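Acetyltransferase, GNAT family protein (Mycobacterium smegmatis, PDB 6C32) probably transfers the acetyl group of acetyl-CoA to an amine, perhaps the amino-terminal alanine of a protein, as a GNAT-family acetyltransferase of the RimJ subfamily. Local coordinates at residues A[46-51]-A[171-176]; A[92-97]-A[107-112]; A[146-151]-A[178-183]. All coordinates share one frame; numbering follows the deposited sequence.

Interaction 1 of 3, residues A[46-51]-A[171-176]. With ACO (acetyl coenzyme *a), chain B.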
# COMPACT_ATOMS: atom_id res chain seq x y z
N TRP A 46 6.78 -0.48 12.38
CA TRP A 46 5.45 -0.55 11.79
C TRP A 46 5.32 -1.70 10.80
O TRP A 46 4.39 -1.69 9.98
CB TRP A 46 5.11 0.76 11.10
CG TRP A 46 5.44 1.95 11.93
CD1 TRP A 46 6.45 2.84 11.73
CD2 TRP A 46 4.76 2.37 13.12
NE1 TRP A 46 6.43 3.80 12.72
CE2 TRP A 46 5.41 3.53 13.58
CE3 TRP A 46 3.67 1.87 13.84
CZ2 TRP A 46 5.00 4.21 14.73
CZ3 TRP A 46 3.26 2.54 14.98
CH2 TRP A 46 3.92 3.70 15.41
N GLU A 47 6.23 -2.66 10.84
CA GLU A 47 6.22 -3.71 9.84
C GLU A 47 6.17 -5.07 10.50
O GLU A 47 6.76 -5.27 11.57
CB GLU A 47 7.46 -3.61 8.94
CG GLU A 47 7.41 -2.41 8.01
CD GLU A 47 7.60 -2.81 6.58
OE1 GLU A 47 8.04 -3.97 6.38
OE2 GLU A 47 7.30 -2.00 5.67
N PRO A 48 5.46 -6.03 9.90
CA PRO A 48 5.45 -7.39 10.44
C PRO A 48 6.86 -7.93 10.55
O PRO A 48 7.69 -7.73 9.66
CB PRO A 48 4.62 -8.17 9.41
CG PRO A 48 3.82 -7.13 8.68
CD PRO A 48 4.68 -5.90 8.66
N MET A 49 7.13 -8.62 11.65
CA MET A 49 8.44 -9.23 11.84
C MET A 49 8.64 -10.35 10.84
O MET A 49 7.72 -11.11 10.53
CB MET A 49 8.58 -9.76 13.27
CG MET A 49 8.51 -8.65 14.31
SD MET A 49 8.63 -9.25 16.00
CE MET A 49 10.27 -9.98 15.99
N THR A 50 9.87 -10.46 10.33
CA THR A 50 10.22 -11.50 9.37
C THR A 50 11.01 -12.64 9.99
O THR A 50 11.24 -13.65 9.32
CB THR A 50 11.02 -10.90 8.20
OG1 THR A 50 12.27 -10.39 8.68
CG2 THR A 50 10.25 -9.78 7.52
N GLY A 51 11.44 -12.52 11.24
CA GLY A 51 12.31 -13.53 11.82
C GLY A 51 13.72 -13.52 11.28
O GLY A 51 14.47 -14.47 11.55
N ARG A 171 -3.80 -8.04 19.92
CA ARG A 171 -2.59 -8.86 19.77
C ARG A 171 -2.54 -9.47 18.37
O ARG A 171 -2.31 -10.67 18.19
CB ARG A 171 -2.53 -9.95 20.86
CG ARG A 171 -2.39 -9.39 22.30
CD ARG A 171 -2.40 -10.52 23.38
NE ARG A 171 -3.65 -11.28 23.37
CZ ARG A 171 -4.80 -10.86 23.89
NH1 ARG A 171 -4.85 -9.67 24.48
NH2 ARG A 171 -5.89 -11.60 23.80
N TYR A 172 -2.76 -8.62 17.38
CA TYR A 172 -3.10 -9.08 16.04
C TYR A 172 -1.87 -9.54 15.26
O TYR A 172 -1.90 -10.59 14.60
CB TYR A 172 -3.81 -7.96 15.29
CG TYR A 172 -4.19 -8.34 13.89
CD1 TYR A 172 -5.12 -9.36 13.66
CD2 TYR A 172 -3.63 -7.69 12.81
CE1 TYR A 172 -5.47 -9.72 12.36
CE2 TYR A 172 -3.98 -8.03 11.50
CZ TYR A 172 -4.88 -9.05 11.29
OH TYR A 172 -5.23 -9.38 10.00
N LEU A 173 -0.78 -8.78 15.31
CA LEU A 173 0.37 -9.00 14.45
C LEU A 173 1.65 -8.81 15.24
O LEU A 173 1.76 -7.88 16.04
CB LEU A 173 0.34 -8.02 13.27
CG LEU A 173 1.13 -8.30 11.99
CD1 LEU A 173 0.51 -9.45 11.20
CD2 LEU A 173 1.19 -7.01 11.15
N GLU A 174 2.62 -9.70 15.01
CA GLU A 174 3.94 -9.60 15.63
C GLU A 174 4.68 -8.42 15.01
O GLU A 174 5.07 -8.48 13.85
CB GLU A 174 4.73 -10.88 15.40
CG GLU A 174 4.58 -11.93 16.47
CD GLU A 174 5.51 -13.13 16.24
OE1 GLU A 174 5.60 -13.61 15.09
OE2 GLU A 174 6.15 -13.59 17.22
N VAL A 175 4.85 -7.34 15.77
CA VAL A 175 5.50 -6.13 15.26
C VAL A 175 6.42 -5.57 16.34
O VAL A 175 6.01 -5.42 17.50
CB VAL A 175 4.47 -5.06 14.83
CG1 VAL A 175 5.17 -3.77 14.40
CG2 VAL A 175 3.59 -5.58 13.68
N ASP A 176 7.67 -5.28 15.97
CA ASP A 176 8.59 -4.60 16.88
C ASP A 176 8.71 -5.35 18.21
O ASP A 176 8.67 -4.75 19.29
CB ASP A 176 8.16 -3.15 17.09
CG ASP A 176 9.31 -2.24 17.51
OD1 ASP A 176 10.49 -2.60 17.28
OD2 ASP A 176 9.02 -1.17 18.06
N1A ACO B . 0.73 12.90 13.94
C2A ACO B . -0.28 13.34 13.16
N3A ACO B . -0.14 13.49 11.83
C4A ACO B . 1.05 13.20 11.23
C5A ACO B . 2.12 12.75 11.99
C6A ACO B . 1.92 12.61 13.40
N6A ACO B . 3.04 12.12 14.25
N7A ACO B . 3.13 12.55 11.16
C8A ACO B . 2.73 12.86 9.94
N9A ACO B . 1.47 13.27 9.99
C1B ACO B . 0.64 13.70 8.85
C2B ACO B . 1.27 14.26 7.89
O2B ACO B . 1.50 15.70 8.09
C3B ACO B . 0.22 14.03 6.63
O3B ACO B . -0.97 14.83 6.85
P3B ACO B . -1.14 16.42 6.41
O7A ACO B . -0.24 17.32 7.27
O8A ACO B . -2.62 16.73 6.60
O9A ACO B . -0.74 16.63 4.96
C4B ACO B . -0.16 12.77 6.75
O4B ACO B . 0.12 12.37 8.18
C5B ACO B . 0.68 11.83 5.82
O5B ACO B . -0.03 11.89 4.59
P1A ACO B . 0.88 11.68 3.26
O1A ACO B . -0.02 11.38 2.09
O2A ACO B . 1.77 12.90 3.08
O3A ACO B . 1.73 10.36 3.65
P2A ACO B . 3.32 10.03 3.45
O4A ACO B . 3.69 10.11 1.99
O5A ACO B . 4.08 11.02 4.36
O6A ACO B . 3.52 8.48 4.01
CBP ACO B . 3.47 6.78 5.74
CCP ACO B . 2.98 8.19 5.32
CDP ACO B . 2.84 6.44 7.09
CEP ACO B . 3.01 5.75 4.67
CAP ACO B . 4.99 6.82 5.82
OAP ACO B . 5.41 7.69 6.90
C9P ACO B . 5.58 5.47 6.07
O9P ACO B . 5.86 4.74 5.11
N8P ACO B . 5.83 5.05 7.44
C7P ACO B . 6.43 3.77 7.84
C6P ACO B . 5.65 2.56 7.29
C5P ACO B . 4.16 2.63 7.69
O5P ACO B . 3.79 3.08 8.79
N4P ACO B . 3.17 2.17 6.72
C3P ACO B . 1.71 2.19 7.05
C2P ACO B . 1.49 0.92 7.94
S1P ACO B . -0.29 0.66 8.16
C ACO B . -0.94 0.35 6.48
O ACO B . -0.20 0.12 5.56
CH3 ACO B . -2.49 0.38 6.28
O HOH W 1 8.74 -5.06 13.21
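Trp-46 rests its CA against CG1 of Val-175 but turns its indole to the bound acetyl-CoA, whose pantetheine carbonyl oxygen O5P approaches the ring obliquely and lies 3.5 Å from Trp-46 CB. Asn-151, Arg-148 and Glu-150 also touch this indole. The other flat group at work is the peptide carbonyl of Glu-174. Its oxygen accepts the backbone N-H of Met-49, with N and O 3.0 Å apart, in a nearly straight bond (167° at the hydrogen) whose donor is tilted 23° from the carbonyl plane. The same oxygen receives a C-H contact from Pro-48 CA. Around this bond a few side chains meet: Pro-48 sets its CG on Leu-173 CD2 at 3.6 Å, the two crossing at a slant. Met-49 holds CG anti to its own carbonyl carbon (chi1 -63°), which lays that methylene 3.5 Å from Glu-174 O. Both methyls of Val-175 pack against Glu-47 O, CG1 at 3.6 Å. That carbonyl oxygen takes a hydrogen bond from a water 2.6 Å away, and the water in turn accepts from Asp-176 N. The carboxylate of Glu-47 instead pairs with Arg-36. With one direct backbone bond, one water bridge and a few apolar touches, this largely exposed contact joins the loop bearing Trp-46 to the strand 174-175 mainly through backbone groups, at the margin of the cofactor site.

Interaction 2 of 3, residues A[92-97]-A[107-112]. With ACO (acetyl coenzyme *a), chain B.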
# COMPACT_ATOMS: atom_id res chain seq x y z
N GLY A 92 8.42 3.63 -2.89
CA GLY A 92 7.67 2.88 -1.92
C GLY A 92 6.85 1.81 -2.61
O GLY A 92 7.01 1.55 -3.80
N GLN A 93 5.97 1.19 -1.82
CA GLN A 93 5.12 0.12 -2.31
C GLN A 93 3.70 0.31 -1.81
O GLN A 93 3.46 0.89 -0.75
CB GLN A 93 5.61 -1.28 -1.87
CG GLN A 93 6.93 -1.68 -2.47
CD GLN A 93 7.43 -2.98 -1.90
OE1 GLN A 93 8.38 -3.01 -1.12
NE2 GLN A 93 6.79 -4.08 -2.29
N LEU A 94 2.76 -0.19 -2.61
CA LEU A 94 1.35 -0.26 -2.30
C LEU A 94 0.92 -1.68 -2.63
O LEU A 94 1.01 -2.09 -3.79
CB LEU A 94 0.55 0.76 -3.12
CG LEU A 94 -0.97 1.03 -3.00
CD1 LEU A 94 -1.85 -0.19 -3.36
CD2 LEU A 94 -1.42 1.67 -1.70
N THR A 95 0.50 -2.44 -1.62
CA THR A 95 0.18 -3.85 -1.80
C THR A 95 -1.28 -4.08 -1.44
O THR A 95 -1.73 -3.72 -0.35
CB THR A 95 1.07 -4.74 -0.93
OG1 THR A 95 2.46 -4.45 -1.17
CG2 THR A 95 0.80 -6.22 -1.24
N ILE A 96 -2.01 -4.68 -2.37
CA ILE A 96 -3.35 -5.21 -2.12
C ILE A 96 -3.20 -6.71 -1.89
O ILE A 96 -2.58 -7.41 -2.71
CB ILE A 96 -4.29 -4.89 -3.29
CG1 ILE A 96 -4.39 -3.37 -3.44
CG2 ILE A 96 -5.67 -5.49 -3.07
CD1 ILE A 96 -4.29 -2.91 -4.86
N GLY A 97 -3.70 -7.20 -0.75
CA GLY A 97 -3.46 -8.57 -0.34
C GLY A 97 -4.74 -9.28 0.07
O GLY A 97 -5.78 -8.66 0.31
N ALA A 107 -10.42 -7.27 0.12
CA ALA A 107 -8.96 -7.39 0.23
C ALA A 107 -8.50 -6.40 1.29
O ALA A 107 -9.23 -5.49 1.67
CB ALA A 107 -8.25 -7.10 -1.10
N TRP A 108 -7.26 -6.57 1.74
CA TRP A 108 -6.60 -5.54 2.53
C TRP A 108 -5.63 -4.74 1.67
O TRP A 108 -5.23 -5.16 0.58
CB TRP A 108 -5.89 -6.12 3.78
CG TRP A 108 -4.80 -7.17 3.56
CD1 TRP A 108 -4.90 -8.51 3.84
CD2 TRP A 108 -3.44 -6.96 3.12
NE1 TRP A 108 -3.71 -9.14 3.56
CE2 TRP A 108 -2.80 -8.22 3.12
CE3 TRP A 108 -2.72 -5.84 2.70
CZ2 TRP A 108 -1.47 -8.39 2.73
CZ3 TRP A 108 -1.38 -6.01 2.30
CH2 TRP A 108 -0.78 -7.28 2.32
N ILE A 109 -5.26 -3.55 2.17
CA ILE A 109 -4.35 -2.65 1.48
C ILE A 109 -3.29 -2.18 2.46
O ILE A 109 -3.59 -1.92 3.64
CB ILE A 109 -5.12 -1.47 0.83
CG1 ILE A 109 -4.26 -0.76 -0.23
CG2 ILE A 109 -5.67 -0.48 1.88
CD1 ILE A 109 -5.11 -0.12 -1.37
N GLY A 110 -2.04 -2.14 2.01
CA GLY A 110 -0.94 -1.66 2.84
C GLY A 110 0.02 -0.85 2.00
O GLY A 110 -0.00 -0.93 0.77
N TYR A 111 0.88 -0.07 2.66
CA TYR A 111 1.76 0.84 1.92
C TYR A 111 2.91 1.29 2.80
O TYR A 111 2.86 1.21 4.04
CB TYR A 111 0.99 2.07 1.41
CG TYR A 111 0.09 2.63 2.49
CD1 TYR A 111 0.58 3.47 3.49
CD2 TYR A 111 -1.25 2.26 2.56
CE1 TYR A 111 -0.26 3.95 4.52
CE2 TYR A 111 -2.09 2.73 3.55
CZ TYR A 111 -1.59 3.57 4.53
OH TYR A 111 -2.45 4.01 5.51
N TRP A 112 3.95 1.80 2.14
CA TRP A 112 5.02 2.52 2.82
C TRP A 112 5.67 3.45 1.81
O TRP A 112 5.65 3.19 0.60
CB TRP A 112 6.04 1.55 3.44
CG TRP A 112 6.85 0.78 2.42
CD1 TRP A 112 6.56 -0.45 1.89
CD2 TRP A 112 8.10 1.19 1.83
NE1 TRP A 112 7.55 -0.83 1.00
CE2 TRP A 112 8.51 0.16 0.95
CE3 TRP A 112 8.91 2.33 1.97
CZ2 TRP A 112 9.69 0.24 0.21
CZ3 TRP A 112 10.08 2.41 1.22
CH2 TRP A 112 10.46 1.37 0.35
N1A ACO B . 0.73 12.90 13.94
C2A ACO B . -0.28 13.34 13.16
N3A ACO B . -0.14 13.49 11.83
C4A ACO B . 1.05 13.20 11.23
C5A ACO B . 2.12 12.75 11.99
C6A ACO B . 1.92 12.61 13.40
N6A ACO B . 3.04 12.12 14.25
N7A ACO B . 3.13 12.55 11.16
C8A ACO B . 2.73 12.86 9.94
N9A ACO B . 1.47 13.27 9.99
C1B ACO B . 0.64 13.70 8.85
C2B ACO B . 1.27 14.26 7.89
O2B ACO B . 1.50 15.70 8.09
C3B ACO B . 0.22 14.03 6.63
O3B ACO B . -0.97 14.83 6.85
P3B ACO B . -1.14 16.42 6.41
O7A ACO B . -0.24 17.32 7.27
O8A ACO B . -2.62 16.73 6.60
O9A ACO B . -0.74 16.63 4.96
C4B ACO B . -0.16 12.77 6.75
O4B ACO B . 0.12 12.37 8.18
C5B ACO B . 0.68 11.83 5.82
O5B ACO B . -0.03 11.89 4.59
P1A ACO B . 0.88 11.68 3.26
O1A ACO B . -0.02 11.38 2.09
O2A ACO B . 1.77 12.90 3.08
O3A ACO B . 1.73 10.36 3.65
P2A ACO B . 3.32 10.03 3.45
O4A ACO B . 3.69 10.11 1.99
O5A ACO B . 4.08 11.02 4.36
O6A ACO B . 3.52 8.48 4.01
CBP ACO B . 3.47 6.78 5.74
CCP ACO B . 2.98 8.19 5.32
CDP ACO B . 2.84 6.44 7.09
CEP ACO B . 3.01 5.75 4.67
CAP ACO B . 4.99 6.82 5.82
OAP ACO B . 5.41 7.69 6.90
C9P ACO B . 5.58 5.47 6.07
O9P ACO B . 5.86 4.74 5.11
N8P ACO B . 5.83 5.05 7.44
C7P ACO B . 6.43 3.77 7.84
C6P ACO B . 5.65 2.56 7.29
C5P ACO B . 4.16 2.63 7.69
O5P ACO B . 3.79 3.08 8.79
N4P ACO B . 3.17 2.17 6.72
C3P ACO B . 1.71 2.19 7.05
C2P ACO B . 1.49 0.92 7.94
S1P ACO B . -0.29 0.66 8.16
C ACO B . -0.94 0.35 6.48
O ACO B . -0.20 0.12 5.56
CH3 ACO B . -2.49 0.38 6.28
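An antiparallel beta hairpin, buried at the middle of the GNAT sheet, is formed here by strands 89-97 and 106-113, the second of which carries acetyl-CoA along its other edge. Three hydrogen-bonded pairs, Gln-93 with Trp-112, Thr-95 with Gly-110 and Gly-97 with Trp-108, alternate with the non-hydrogen-bonded pairs Leu-94 with Tyr-111 and Ile-96 with Ile-109. Two glycines serve as platforms for indoles. Trp-108, its CG wedged between backbone N and carbonyl carbon (chi1 58°), swings its six-membered ring over Gly-97, whose CA stands 3.6 Å from the ring centroid. Trp-112 does likewise over Gly-92, with CA 3.8 Å from the centroid and almost on the ring normal. Its NE1 reaches Gln-93 OE1 at 3.2 Å. The oxygen lies in the indole plane, but the donor sits above the amide plane, 49° out of it, and the two planes stand 77° apart. Arg-36 adds a cation-pi contact to Trp-112. On the face bearing Leu-94, Ile-96, Ile-109 and Tyr-111, Ile-109 CD1 packs 3.8 Å from Leu-94 CD1 and also meets Ile-96 CG1. The thioester oxygen O lies over the centre of one face of the Tyr-111 ring, while its OH is hydrogen-bonded to Ser-154 OG. The backbone of Tyr-111 grips the cofactor twice: Tyr-111 N donates to the thioester O at 3.1 Å, and Tyr-111 O accepts from N4P at 2.9 Å. These bonds hold pantetheine like an added strand, and the amide directed at the thioester carbonyl would be expected to polarise it.

Interaction 3 of 3, residues A[146-151]-A[178-183]. With ACO (acetyl coenzyme *a), chain B.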
# COMPACT_ATOMS: atom_id res chain seq x y z
N THR A 146 -5.29 -2.70 8.32
CA THR A 146 -4.99 -2.78 9.74
C THR A 146 -3.83 -1.85 10.05
O THR A 146 -2.89 -1.74 9.26
CB THR A 146 -4.66 -4.21 10.18
OG1 THR A 146 -3.61 -4.74 9.36
CG2 THR A 146 -5.91 -5.10 10.07
N VAL A 147 -3.91 -1.19 11.20
CA VAL A 147 -2.95 -0.14 11.53
C VAL A 147 -2.88 0.00 13.05
O VAL A 147 -3.92 0.03 13.73
CB VAL A 147 -3.32 1.19 10.85
CG1 VAL A 147 -4.74 1.63 11.24
CG2 VAL A 147 -2.28 2.29 11.17
N ARG A 148 -1.67 0.06 13.58
CA ARG A 148 -1.52 0.22 15.02
C ARG A 148 -2.13 1.56 15.45
O ARG A 148 -1.96 2.57 14.76
CB ARG A 148 -0.05 0.15 15.43
CG ARG A 148 0.59 -1.23 15.20
CD ARG A 148 2.04 -1.23 15.67
NE ARG A 148 2.18 -0.92 17.09
CZ ARG A 148 3.35 -0.69 17.69
NH1 ARG A 148 4.47 -0.73 16.99
NH2 ARG A 148 3.40 -0.41 18.99
N PRO A 149 -2.87 1.59 16.57
CA PRO A 149 -3.39 2.87 17.07
C PRO A 149 -2.32 3.92 17.21
O PRO A 149 -2.59 5.11 16.98
CB PRO A 149 -3.99 2.50 18.44
CG PRO A 149 -4.32 1.05 18.32
CD PRO A 149 -3.23 0.46 17.44
N GLU A 150 -1.09 3.51 17.54
CA GLU A 150 0.04 4.42 17.69
C GLU A 150 0.50 5.02 16.36
O GLU A 150 1.18 6.05 16.36
CB GLU A 150 1.23 3.69 18.33
CG GLU A 150 0.99 3.17 19.74
CD GLU A 150 0.14 1.90 19.77
OE1 GLU A 150 0.02 1.22 18.73
OE2 GLU A 150 -0.43 1.59 20.84
N ASN A 151 0.16 4.40 15.23
CA ASN A 151 0.65 4.83 13.91
C ASN A 151 -0.19 6.01 13.42
O ASN A 151 -0.96 5.93 12.46
CB ASN A 151 0.62 3.67 12.92
CG ASN A 151 1.46 3.95 11.67
OD1 ASN A 151 1.81 5.10 11.40
ND2 ASN A 151 1.79 2.89 10.92
N ALA A 178 6.67 -7.77 19.70
CA ALA A 178 5.51 -8.20 20.49
C ALA A 178 4.26 -8.27 19.61
O ALA A 178 4.19 -7.63 18.56
CB ALA A 178 5.26 -7.27 21.67
N TRP A 179 3.27 -9.04 20.06
CA TRP A 179 1.96 -9.04 19.42
C TRP A 179 1.25 -7.72 19.72
O TRP A 179 0.96 -7.43 20.89
CB TRP A 179 1.11 -10.21 19.91
CG TRP A 179 1.61 -11.57 19.48
CD1 TRP A 179 2.32 -12.46 20.24
CD2 TRP A 179 1.46 -12.17 18.19
NE1 TRP A 179 2.61 -13.58 19.50
CE2 TRP A 179 2.10 -13.43 18.24
CE3 TRP A 179 0.84 -11.78 16.99
CZ2 TRP A 179 2.13 -14.30 17.15
CZ3 TRP A 179 0.87 -12.64 15.91
CH2 TRP A 179 1.52 -13.88 15.99
N ARG A 180 0.94 -6.94 18.69
CA ARG A 180 0.41 -5.60 18.88
C ARG A 180 -1.03 -5.49 18.40
O ARG A 180 -1.38 -6.01 17.33
CB ARG A 180 1.25 -4.56 18.12
CG ARG A 180 2.73 -4.74 18.27
CD ARG A 180 3.19 -4.14 19.56
NE ARG A 180 4.65 -4.10 19.66
CZ ARG A 180 5.29 -3.46 20.63
NH1 ARG A 180 4.59 -2.81 21.55
NH2 ARG A 180 6.62 -3.48 20.68
N ASP A 181 -1.85 -4.78 19.18
CA ASP A 181 -3.19 -4.43 18.74
C ASP A 181 -3.12 -3.66 17.42
O ASP A 181 -2.23 -2.83 17.21
CB ASP A 181 -3.89 -3.55 19.78
CG ASP A 181 -4.18 -4.27 21.08
OD1 ASP A 181 -3.86 -5.48 21.22
OD2 ASP A 181 -4.73 -3.60 21.96
N HIS A 182 -4.08 -3.92 16.53
CA HIS A 182 -4.23 -3.14 15.31
C HIS A 182 -5.69 -2.74 15.17
O HIS A 182 -6.58 -3.58 15.38
CB HIS A 182 -3.81 -3.92 14.05
CG HIS A 182 -2.33 -4.03 13.87
ND1 HIS A 182 -1.52 -4.72 14.75
CD2 HIS A 182 -1.51 -3.54 12.91
CE1 HIS A 182 -0.27 -4.65 14.33
NE2 HIS A 182 -0.24 -3.95 13.21
N LEU A 183 -5.92 -1.48 14.84
CA LEU A 183 -7.25 -1.07 14.43
C LEU A 183 -7.58 -1.71 13.08
O LEU A 183 -6.70 -1.93 12.26
CB LEU A 183 -7.33 0.45 14.32
CG LEU A 183 -7.32 1.22 15.64
CD1 LEU A 183 -6.91 2.67 15.38
CD2 LEU A 183 -8.71 1.15 16.25
N1A ACO B . 0.73 12.90 13.94
C2A ACO B . -0.28 13.34 13.16
N3A ACO B . -0.14 13.49 11.83
C4A ACO B . 1.05 13.20 11.23
C5A ACO B . 2.12 12.75 11.99
C6A ACO B . 1.92 12.61 13.40
N6A ACO B . 3.04 12.12 14.25
N7A ACO B . 3.13 12.55 11.16
C8A ACO B . 2.73 12.86 9.94
N9A ACO B . 1.47 13.27 9.99
C1B ACO B . 0.64 13.70 8.85
C2B ACO B . 1.27 14.26 7.89
O2B ACO B . 1.50 15.70 8.09
C3B ACO B . 0.22 14.03 6.63
O3B ACO B . -0.97 14.83 6.85
P3B ACO B . -1.14 16.42 6.41
O7A ACO B . -0.24 17.32 7.27
O8A ACO B . -2.62 16.73 6.60
O9A ACO B . -0.74 16.63 4.96
C4B ACO B . -0.16 12.77 6.75
O4B ACO B . 0.12 12.37 8.18
C5B ACO B . 0.68 11.83 5.82
O5B ACO B . -0.03 11.89 4.59
P1A ACO B . 0.88 11.68 3.26
O1A ACO B . -0.02 11.38 2.09
O2A ACO B . 1.77 12.90 3.08
O3A ACO B . 1.73 10.36 3.65
P2A ACO B . 3.32 10.03 3.45
O4A ACO B . 3.69 10.11 1.99
O5A ACO B . 4.08 11.02 4.36
O6A ACO B . 3.52 8.48 4.01
CBP ACO B . 3.47 6.78 5.74
CCP ACO B . 2.98 8.19 5.32
CDP ACO B . 2.84 6.44 7.09
CEP ACO B . 3.01 5.75 4.67
CAP ACO B . 4.99 6.82 5.82
OAP ACO B . 5.41 7.69 6.90
C9P ACO B . 5.58 5.47 6.07
O9P ACO B . 5.86 4.74 5.11
N8P ACO B . 5.83 5.05 7.44
C7P ACO B . 6.43 3.77 7.84
C6P ACO B . 5.65 2.56 7.29
C5P ACO B . 4.16 2.63 7.69
O5P ACO B . 3.79 3.08 8.79
N4P ACO B . 3.17 2.17 6.72
C3P ACO B . 1.71 2.19 7.05
C2P ACO B . 1.49 0.92 7.94
S1P ACO B . -0.29 0.66 8.16
C ACO B . -0.94 0.35 6.48
O ACO B . -0.20 0.12 5.56
CH3 ACO B . -2.49 0.38 6.28
O HOH W 2 -0.28 -1.47 18.77
O HOH W 3 1.75 -1.48 21.05
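Val-147 and Leu-183 form an antiparallel hydrogen-bonded pair, the Leu-183 N to Val-147 O bond being the shorter at 2.7 Å, before 146-151 bends away at Arg-148 and the strand 178-188 runs on. Arg-148 lays its CG over one face of the His-182 imidazole, 3.7 Å from the ring centroid. The ring is fixed by its ND1, which donates to Arg-180 O at 2.9 Å. Beyond CG the Arg-148 chain bends at chi3 (60°), and its guanidinium stacks on that of Arg-180, centres 4.5 Å apart and planes at 23°. Arg-180 is held by hydrogen bonds from NH2 to Asp-176 O and from NE to Val-175 O. A water accepting from both NH2 of Arg-148 and NH1 of Arg-180 should ease this meeting of like charges, as should Glu-150, whose OE1 forms a salt bridge with Arg-148 NE. In the GNAT fold the strand 142-147 parts from 106-113 near the cofactor; here its end passes into a type I turn, Arg-148 to Asn-151, and Asn-151 then N-caps the helix 152-161. Asn-151 OD1 accepts from Ser-154 N, while ND2 donates to acetyl-CoA O5P at 2.9 Å. Alongside, Pro-149 CG packs 4.0 Å from Leu-183 CG.

From the N terminus, the loop at 46-51 opens interaction 1, which closes only when the chain reaches 171-176. Within that long excursion lies all of interaction 2, a short hairpin completed between 92-97 and 107-112. Interaction 3 opens afterwards at 146-151 and closes at 178-183, beyond the end of interaction 1, and the two therefore cross; interactions 2 and 3 follow in series. The crossing pair meets where Arg-171 N probably hydrogen-bonds to Asp-181 OD1 and Glu-174 N packs against Trp-179 CE3. Interaction 1 joins the early loop to 171-176, interaction 3 strand 142-147 to 178-188. Strand 106-113 is the parallel neighbour of 142-147, so all three reach one sheet around the same acetyl-CoA.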